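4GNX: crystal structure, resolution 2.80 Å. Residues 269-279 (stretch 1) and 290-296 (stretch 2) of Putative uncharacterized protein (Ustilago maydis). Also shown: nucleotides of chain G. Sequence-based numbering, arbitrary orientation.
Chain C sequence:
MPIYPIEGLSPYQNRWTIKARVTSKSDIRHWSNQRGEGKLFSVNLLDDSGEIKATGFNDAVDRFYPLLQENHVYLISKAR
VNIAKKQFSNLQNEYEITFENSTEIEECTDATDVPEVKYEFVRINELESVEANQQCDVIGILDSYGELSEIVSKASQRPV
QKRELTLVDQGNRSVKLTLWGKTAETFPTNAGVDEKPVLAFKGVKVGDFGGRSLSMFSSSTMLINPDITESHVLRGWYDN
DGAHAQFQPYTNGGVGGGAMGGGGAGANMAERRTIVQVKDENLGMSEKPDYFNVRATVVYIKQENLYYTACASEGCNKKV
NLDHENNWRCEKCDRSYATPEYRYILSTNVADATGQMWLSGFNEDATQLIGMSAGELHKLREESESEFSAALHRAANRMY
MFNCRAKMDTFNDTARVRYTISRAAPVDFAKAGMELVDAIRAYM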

ATOM      1  N   MET C 269     -14.510  -5.634   2.546  1.00 72.70           N
ATOM      2  CA  MET C 269     -15.538  -4.665   2.959  1.00 74.55           C
ATOM      3  C   MET C 269     -14.940  -3.285   3.180  1.00 71.67           C
ATOM      4  O   MET C 269     -14.823  -2.831   4.317  1.00 73.84           O
ATOM      5  CB  MET C 269     -16.163  -5.114   4.284  1.00 77.97           C
ATOM      6  CG  MET C 269     -16.967  -6.396   4.233  1.00 83.83           C
ATOM      7  SD  MET C 269     -17.435  -6.923   5.892  1.00 86.98           S
ATOM      8  CE  MET C 269     -19.008  -7.746   5.593  1.00 90.80           C
ATOM      9  N   ALA C 270     -14.574  -2.614   2.097  1.00 68.53           N
ATOM     10  CA  ALA C 270     -13.807  -1.374   2.159  1.00 63.03           C
ATOM     11  C   ALA C 270     -12.389  -1.586   1.627  1.00 60.64           C
ATOM     12  O   ALA C 270     -11.414  -1.403   2.355  1.00 60.23           O
ATOM     13  CB  ALA C 270     -13.781  -0.793   3.573  1.00 60.01           C
ATOM     14  N   GLU C 271     -12.290  -1.967   0.353  1.00 59.77           N
ATOM     15  CA  GLU C 271     -11.007  -2.059  -0.347  1.00 58.38           C
ATOM     16  C   GLU C 271     -10.241  -0.727  -0.280  1.00 54.64           C
ATOM     17  O   GLU C 271     -10.871   0.349  -0.268  1.00 52.51           O
ATOM     18  CB  GLU C 271     -11.247  -2.442  -1.808  1.00 60.49           C
ATOM     19  CG  GLU C 271     -11.781  -3.853  -2.018  1.00 64.64           C
ATOM     20  CD  GLU C 271     -10.698  -4.910  -1.888  1.00 67.61           C
ATOM     21  OE1 GLU C 271      -9.491  -4.534  -1.751  1.00 66.85           O
ATOM     22  OE2 GLU C 271     -11.056  -6.118  -1.928  1.00 69.12           O
ATOM     23  N   ARG C 272      -8.902  -0.788  -0.216  1.00 51.22           N
ATOM     24  CA  ARG C 272      -8.116   0.447  -0.251  1.00 48.06           C
ATOM     25  C   ARG C 272      -8.255   1.131  -1.611  1.00 46.07           C
ATOM     26  O   ARG C 272      -8.277   0.473  -2.648  1.00 48.09           O
ATOM     27  CB  ARG C 272      -6.640   0.240   0.098  1.00 48.59           C
ATOM     28  CG  ARG C 272      -6.126   1.335   1.039  1.00 49.29           C
ATOM     29  CD  ARG C 272      -4.740   1.895   0.706  1.00 51.11           C
ATOM     30  NE  ARG C 272      -3.575   1.105   1.144  1.00 52.46           N
ATOM     31  CZ  ARG C 272      -3.572   0.137   2.066  1.00 58.00           C
ATOM     32  NH1 ARG C 272      -4.672  -0.219   2.725  1.00 60.97           N
ATOM     33  NH2 ARG C 272      -2.440  -0.499   2.341  1.00 61.39           N
ATOM     34  N   ARG C 273      -8.377   2.452  -1.591  1.00 42.81           N
ATOM     35  CA  ARG C 273      -8.580   3.238  -2.800  1.00 41.90           C
ATOM     36  C   ARG C 273      -7.759   4.516  -2.737  1.00 37.82           C
ATOM     37  O   ARG C 273      -7.326   4.925  -1.674  1.00 37.31           O
ATOM     38  CB  ARG C 273     -10.069   3.583  -2.959  1.00 44.99           C
ATOM     39  CG  ARG C 273     -10.963   2.403  -3.304  1.00 48.98           C
ATOM     40  CD  ARG C 273     -11.112   2.269  -4.805  1.00 52.70           C
ATOM     41  NE  ARG C 273     -11.557   0.942  -5.239  1.00 57.69           N
ATOM     42  CZ  ARG C 273     -10.797   0.081  -5.916  1.00 58.42           C
ATOM     43  NH1 ARG C 273      -9.547   0.410  -6.237  1.00 55.84           N
ATOM     44  NH2 ARG C 273     -11.290  -1.103  -6.282  1.00 60.77           N
ATOM     45  N   THR C 274      -7.516   5.140  -3.872  1.00 36.23           N
ATOM     46  CA  THR C 274      -6.987   6.493  -3.851  1.00 34.51           C
ATOM     47  C   THR C 274      -8.157   7.458  -4.083  1.00 35.07           C
ATOM     48  O   THR C 274      -9.217   7.061  -4.579  1.00 37.07           O
ATOM     49  CB  THR C 274      -5.880   6.710  -4.901  1.00 33.23           C
ATOM     50  OG1 THR C 274      -6.462   6.745  -6.217  1.00 34.35           O
ATOM     51  CG2 THR C 274      -4.855   5.592  -4.812  1.00 31.71           C
ATOM     52  N   ILE C 275      -7.962   8.718  -3.723  1.00 33.02           N
ATOM     53  CA  ILE C 275      -8.996   9.729  -3.864  1.00 33.75           C
ATOM     54  C   ILE C 275      -9.503   9.824  -5.321  1.00 36.60           C
ATOM     55  O   ILE C 275     -10.715  10.017  -5.579  1.00 38.66           O
ATOM     56  CB  ILE C 275      -8.483  11.086  -3.354  1.00 31.75           C
ATOM     57  CG1 ILE C 275      -8.242  11.019  -1.842  1.00 30.09           C
ATOM     58  CG2 ILE C 275      -9.428  12.214  -3.743  1.00 33.03           C
ATOM     59  CD1 ILE C 275      -7.380  12.137  -1.297  1.00 28.88           C
ATOM     60  N   VAL C 276      -8.594   9.667  -6.281  1.00 35.70           N
ATOM     61  CA  VAL C 276      -9.030   9.719  -7.654  1.00 37.07           C
ATOM     62  C   VAL C 276      -9.938   8.525  -7.953  1.00 38.70           C
ATOM     63  O   VAL C 276     -10.958   8.682  -8.631  1.00 40.48           O
ATOM     64  CB  VAL C 276      -7.869   9.833  -8.651  1.00 36.38           C
ATOM     65  CG1 VAL C 276      -7.038   8.560  -8.695  1.00 35.75           C
ATOM     66  CG2 VAL C 276      -8.413  10.158 -10.028  1.00 38.26           C
ATOM     67  N   GLN C 277      -9.586   7.353  -7.418  1.00 38.01           N
ATOM     68  CA  GLN C 277     -10.388   6.148  -7.638  1.00 40.28           C
ATOM     69  C   GLN C 277     -11.778   6.320  -7.053  1.00 42.65           C
ATOM     70  O   GLN C 277     -12.768   6.054  -7.731  1.00 45.44           O
ATOM     71  CB  GLN C 277      -9.723   4.914  -7.056  1.00 39.26           C
ATOM     72  CG  GLN C 277      -8.503   4.483  -7.836  1.00 38.69           C
ATOM     73  CD  GLN C 277      -7.773   3.342  -7.184  1.00 38.13           C
ATOM     74  OE1 GLN C 277      -7.544   3.338  -5.976  1.00 37.95           O
ATOM     75  NE2 GLN C 277      -7.394   2.364  -7.986  1.00 38.83           N
ATOM     76  N   VAL C 278     -11.848   6.813  -5.818  1.00 41.72           N
ATOM     77  CA  VAL C 278     -13.121   7.026  -5.150  1.00 43.22           C
ATOM     78  C   VAL C 278     -14.061   7.868  -5.992  1.00 45.29           C
ATOM     79  O   VAL C 278     -15.206   7.460  -6.205  1.00 49.42           O
ATOM     80  CB  VAL C 278     -12.950   7.662  -3.761  1.00 43.01           C
ATOM     81  CG1 VAL C 278     -14.312   7.928  -3.118  1.00 44.16           C
ATOM     82  CG2 VAL C 278     -12.105   6.755  -2.870  1.00 42.18           C
ATOM     83  N   LYS C 279     -13.579   9.009  -6.494  1.00 43.59           N
ATOM     84  CA  LYS C 279     -14.377   9.880  -7.372  1.00 44.67           C
ATOM     85  C   LYS C 279     -14.654   9.291  -8.764  1.00 47.10           C
ATOM     86  O   LYS C 279     -15.781   9.360  -9.239  1.00 48.74           O
ATOM     87  CB  LYS C 279     -13.727  11.249  -7.502  1.00 43.18           C
ATOM     88  CG  LYS C 279     -13.664  12.036  -6.206  1.00 41.79           C
ATOM     89  CD  LYS C 279     -12.379  12.842  -6.167  1.00 40.69           C
ATOM     90  CE  LYS C 279     -12.433  13.991  -5.178  1.00 39.89           C
ATOM     91  NZ  LYS C 279     -13.382  15.042  -5.622  1.00 42.30           N
TER
ATOM     92  P    DT G   9     -24.329  -6.198  -0.743  1.00103.83           P
ATOM     93  OP1  DT G   9     -24.064  -7.654  -0.592  1.00108.05           O
ATOM     94  OP2  DT G   9     -25.683  -5.732  -1.136  1.00102.18           O
ATOM     95  O5'  DT G   9     -23.937  -5.455   0.614  1.00102.86           O
ATOM     96  C5'  DT G   9     -24.541  -5.822   1.872  1.00106.09           C
ATOM     97  C4'  DT G   9     -23.569  -5.580   3.003  1.00111.54           C
ATOM     98  O4'  DT G   9     -22.249  -5.343   2.452  1.00110.96           O
ATOM     99  C3'  DT G   9     -23.884  -4.367   3.887  1.00115.48           C
ATOM    100  O3'  DT G   9     -23.592  -4.649   5.267  1.00125.17           O
ATOM    101  C2'  DT G   9     -22.923  -3.307   3.373  1.00112.66           C
ATOM    102  C1'  DT G   9     -21.718  -4.160   3.022  1.00107.19           C
ATOM    103  N1   DT G   9     -20.751  -3.580   2.069  1.00 96.33           N
ATOM    104  C2   DT G   9     -19.442  -3.491   2.482  1.00 95.02           C
ATOM    105  O2   DT G   9     -19.065  -3.861   3.582  1.00 87.60           O
ATOM    106  N3   DT G   9     -18.585  -2.945   1.557  1.00103.33           N
ATOM    107  C4   DT G   9     -18.902  -2.489   0.292  1.00106.46           C
ATOM    108  O4   DT G   9     -18.023  -2.023  -0.428  1.00108.76           O
ATOM    109  C5   DT G   9     -20.296  -2.609  -0.075  1.00104.99           C
ATOM    110  C7   DT G   9     -20.734  -2.139  -1.427  1.00105.17           C
ATOM    111  C6   DT G   9     -21.139  -3.140   0.821  1.00100.65           C
ATOM    112  P    DT G   8     -21.022  -5.977  -6.303  1.00 91.55           P
ATOM    113  OP1  DT G   8     -22.295  -6.485  -6.876  1.00 92.76           O
ATOM    114  OP2  DT G   8     -20.606  -4.572  -6.578  1.00 93.87           O
ATOM    115  O5'  DT G   8     -21.037  -6.215  -4.728  1.00 83.53           O
ATOM    116  C5'  DT G   8     -21.817  -7.273  -4.149  1.00 79.37           C
ATOM    117  C4'  DT G   8     -21.657  -7.265  -2.647  1.00 81.75           C
ATOM    118  O4'  DT G   8     -20.279  -7.549  -2.311  1.00 81.36           O
ATOM    119  C3'  DT G   8     -21.938  -5.919  -1.991  1.00 88.07           C
ATOM    120  O3'  DT G   8     -23.340  -5.629  -1.864  1.00 96.28           O
ATOM    121  C2'  DT G   8     -21.135  -6.021  -0.709  1.00 83.01           C
ATOM    122  C1'  DT G   8     -19.886  -6.762  -1.183  1.00 81.96           C
ATOM    123  N1   DT G   8     -18.753  -5.892  -1.593  1.00 82.39           N
ATOM    124  C2   DT G   8     -17.617  -5.886  -0.809  1.00 77.62           C
ATOM    125  O2   DT G   8     -17.498  -6.561   0.199  1.00 75.08           O
ATOM    126  N3   DT G   8     -16.618  -5.058  -1.255  1.00 76.32           N
ATOM    127  C4   DT G   8     -16.641  -4.249  -2.374  1.00 77.83           C
ATOM    128  O4   DT G   8     -15.664  -3.558  -2.648  1.00 78.38           O
ATOM    129  C5   DT G   8     -17.864  -4.298  -3.146  1.00 81.26           C
ATOM    130  C7   DT G   8     -17.981  -3.452  -4.374  1.00 85.60           C
ATOM    131  C6   DT G   8     -18.843  -5.106  -2.722  1.00 79.40           C
ATOM    132  P    DT G  10     -24.451  -4.121   6.526  1.00138.59           P
ATOM    133  OP1  DT G  10     -24.541  -5.244   7.499  1.00136.62           O
ATOM    134  OP2  DT G  10     -25.700  -3.522   5.988  1.00143.74           O
ATOM    135  O5'  DT G  10     -23.604  -2.961   7.228  1.00148.21           O
ATOM    136  C5'  DT G  10     -23.997  -2.400   8.508  1.00158.66           C
ATOM    137  C4'  DT G  10     -23.722  -0.912   8.551  1.00168.65           C
ATOM    138  O4'  DT G  10     -24.395  -0.262   7.446  1.00173.55           O
ATOM    139  C3'  DT G  10     -24.202  -0.177   9.807  1.00173.71           C
ATOM    140  O3'  DT G  10     -23.351   0.954  10.044  1.00182.19           O
ATOM    141  C2'  DT G  10     -25.562   0.350   9.387  1.00170.56           C
ATOM    142  C1'  DT G  10     -25.294   0.723   7.940  1.00167.93           C
ATOM    143  N1   DT G  10     -26.482   0.741   7.063  1.00162.67           N
ATOM    144  C2   DT G  10     -27.180   1.922   6.942  1.00161.82           C
ATOM    145  O2   DT G  10     -26.871   2.943   7.536  1.00162.22           O
ATOM    146  N3   DT G  10     -28.264   1.861   6.100  1.00157.84           N
ATOM    147  C4   DT G  10     -28.705   0.766   5.382  1.00153.23           C
ATOM    148  O4   DT G  10     -29.696   0.864   4.664  1.00158.24           O
ATOM    149  C5   DT G  10     -27.922  -0.438   5.552  1.00148.36           C
ATOM    150  C7   DT G  10     -28.325  -1.677   4.816  1.00141.33           C
ATOM    151  C6   DT G  10     -26.864  -0.390   6.372  1.00154.70           C
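Stretch 2, residues 290-296: DYFNVRA

Stretch 2 is extended throughout: phi is -116° at Asp 290 and -160° at Phe 292, while Arg 295, with phi -80° and psi 118°, remains within the range expected of a strand. It lies against both the loop of stretch 1 and the helix that begins at Ile 275. The strand and helix axes approach to 9.6 Å, with 150° between their N-to-C directions, so the two run roughly antiparallel. Along the loop, however, the register rises together, Ala 270 lying nearest Phe 292, Arg 272 nearest Asn 293 and Arg 273 nearest Val 294, which makes that pairing parallel in sense.

Backbone polar contacts fix this register. Asn 293 N donates to Glu 271 O at 3.2 Å, nearly linear at 172°, and Arg 273 N donates to Asn 293 O at 2.8 Å and 155°. Asn 293 thus uses both its amide and its carbonyl on the residues flanking Arg 272, forming a single beta bridge. Two CA-H...O contacts supplement it, each at 3.4 Å: Ala 270 CA to Tyr 291 O, at 174°, and Arg 272 CA to Asn 293 O, at 141°.

Apolar packing joins the strand to the helix. Val 278 CG2 lies 4.1 Å from the centroid of the Phe 292 ring and 15° off its normal, a CH-pi contact over one face. The same methyl, Val 278 CG2, is 4.2 Å from Val 294 CG2, while Ile 275 CG1 meets Val 294 CG1 at 4.1 Å. At the loop end, Ala 270 CB rests 4.0 Å from Tyr 291 CB.

One contact brings like charges together: Arg 272 NH2 and Arg 295 NH2 are 3.6 Å apart. Both stretches also reach the DNA, with Met 269 CB 3.2 Å from O2 of DT9 and Tyr 291 CD1 3.5 Å from N3 of DT9.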

ATOM      1  N   ASP C 290     -21.324   2.942  -0.316  1.00 63.62           N
ATOM      2  CA  ASP C 290     -20.054   2.273  -0.575  1.00 61.30           C
ATOM      3  C   ASP C 290     -19.108   2.473   0.611  1.00 57.42           C
ATOM      4  O   ASP C 290     -19.274   3.394   1.411  1.00 55.88           O
ATOM      5  CB  ASP C 290     -19.407   2.807  -1.864  1.00 61.23           C
ATOM      6  CG  ASP C 290     -20.128   2.347  -3.126  1.00 64.80           C
ATOM      7  OD1 ASP C 290     -20.719   3.202  -3.826  1.00 65.58           O
ATOM      8  OD2 ASP C 290     -20.097   1.130  -3.422  1.00 67.20           O
ATOM      9  N   TYR C 291     -18.114   1.604   0.720  1.00 55.61           N
ATOM     10  CA  TYR C 291     -17.162   1.678   1.808  1.00 52.69           C
ATOM     11  C   TYR C 291     -15.764   1.560   1.235  1.00 50.35           C
ATOM     12  O   TYR C 291     -15.551   0.850   0.258  1.00 50.93           O
ATOM     13  CB  TYR C 291     -17.428   0.575   2.832  1.00 54.13           C
ATOM     14  CG  TYR C 291     -18.791   0.677   3.479  1.00 57.23           C
ATOM     15  CD1 TYR C 291     -19.909   0.044   2.911  1.00 59.82           C
ATOM     16  CD2 TYR C 291     -18.976   1.415   4.663  1.00 57.01           C
ATOM     17  CE1 TYR C 291     -21.162   0.142   3.500  1.00 62.38           C
ATOM     18  CE2 TYR C 291     -20.228   1.509   5.263  1.00 58.94           C
ATOM     19  CZ  TYR C 291     -21.315   0.875   4.678  1.00 61.90           C
ATOM     20  OH  TYR C 291     -22.563   0.972   5.263  1.00 64.79           O
ATOM     21  N   PHE C 292     -14.812   2.264   1.841  1.00 47.93           N
ATOM     22  CA  PHE C 292     -13.453   2.269   1.348  1.00 46.03           C
ATOM     23  C   PHE C 292     -12.470   2.700   2.412  1.00 44.73           C
ATOM     24  O   PHE C 292     -12.853   3.277   3.419  1.00 44.35           O
ATOM     25  CB  PHE C 292     -13.334   3.182   0.128  1.00 44.68           C
ATOM     26  CG  PHE C 292     -13.691   4.620   0.400  1.00 44.12           C
ATOM     27  CD1 PHE C 292     -12.718   5.530   0.840  1.00 42.10           C
ATOM     28  CD2 PHE C 292     -14.994   5.080   0.200  1.00 45.24           C
ATOM     29  CE1 PHE C 292     -13.047   6.865   1.073  1.00 41.77           C
ATOM     30  CE2 PHE C 292     -15.329   6.408   0.439  1.00 44.67           C
ATOM     31  CZ  PHE C 292     -14.356   7.306   0.868  1.00 43.22           C
ATOM     32  N   ASN C 293     -11.199   2.394   2.156  1.00 45.56           N
ATOM     33  CA  ASN C 293     -10.057   2.865   2.935  1.00 44.66           C
ATOM     34  C   ASN C 293      -9.182   3.766   2.092  1.00 39.70           C
ATOM     35  O   ASN C 293      -8.949   3.487   0.929  1.00 37.98           O
ATOM     36  CB  ASN C 293      -9.233   1.681   3.433  1.00 50.21           C
ATOM     37  CG  ASN C 293      -9.882   0.979   4.611  1.00 58.93           C
ATOM     38  OD1 ASN C 293     -10.497   1.621   5.473  1.00 61.50           O
ATOM     39  ND2 ASN C 293      -9.756  -0.351   4.657  1.00 64.76           N
ATOM     40  N   VAL C 294      -8.710   4.852   2.687  1.00 38.17           N
ATOM     41  CA  VAL C 294      -7.788   5.780   2.018  1.00 37.00           C
ATOM     42  C   VAL C 294      -6.662   6.245   2.954  1.00 35.83           C
ATOM     43  O   VAL C 294      -6.905   6.709   4.060  1.00 36.23           O
ATOM     44  CB  VAL C 294      -8.529   6.999   1.420  1.00 37.10           C
ATOM     45  CG1 VAL C 294      -7.566   8.088   1.010  1.00 36.54           C
ATOM     46  CG2 VAL C 294      -9.290   6.598   0.188  1.00 38.60           C
ATOM     47  N   ARG C 295      -5.425   6.092   2.507  1.00 35.45           N
ATOM     48  CA  ARG C 295      -4.297   6.730   3.175  1.00 34.59           C
ATOM     49  C   ARG C 295      -4.310   8.173   2.695  1.00 33.59           C
ATOM     50  O   ARG C 295      -4.185   8.413   1.491  1.00 35.16           O
ATOM     51  CB  ARG C 295      -2.990   6.072   2.748  1.00 33.96           C
ATOM     52  CG  ARG C 295      -1.906   6.148   3.796  1.00 35.49           C
ATOM     53  CD  ARG C 295      -0.500   5.827   3.291  1.00 34.95           C
ATOM     54  NE  ARG C 295      -0.309   4.554   2.580  1.00 35.23           N
ATOM     55  CZ  ARG C 295      -0.415   3.344   3.123  1.00 37.53           C
ATOM     56  NH1 ARG C 295      -0.768   3.181   4.394  1.00 38.43           N
ATOM     57  NH2 ARG C 295      -0.185   2.277   2.377  1.00 40.09           N
ATOM     58  N   ALA C 296      -4.493   9.131   3.602  1.00 31.91           N
ATOM     59  CA  ALA C 296      -4.463  10.544   3.222  1.00 30.19           C
ATOM     60  C   ALA C 296      -3.923  11.429   4.323  1.00 30.10           C
ATOM     61  O   ALA C 296      -3.823  10.998   5.484  1.00 32.02           O
ATOM     62  CB  ALA C 296      -5.829  11.018   2.782  1.00 30.81           C
TER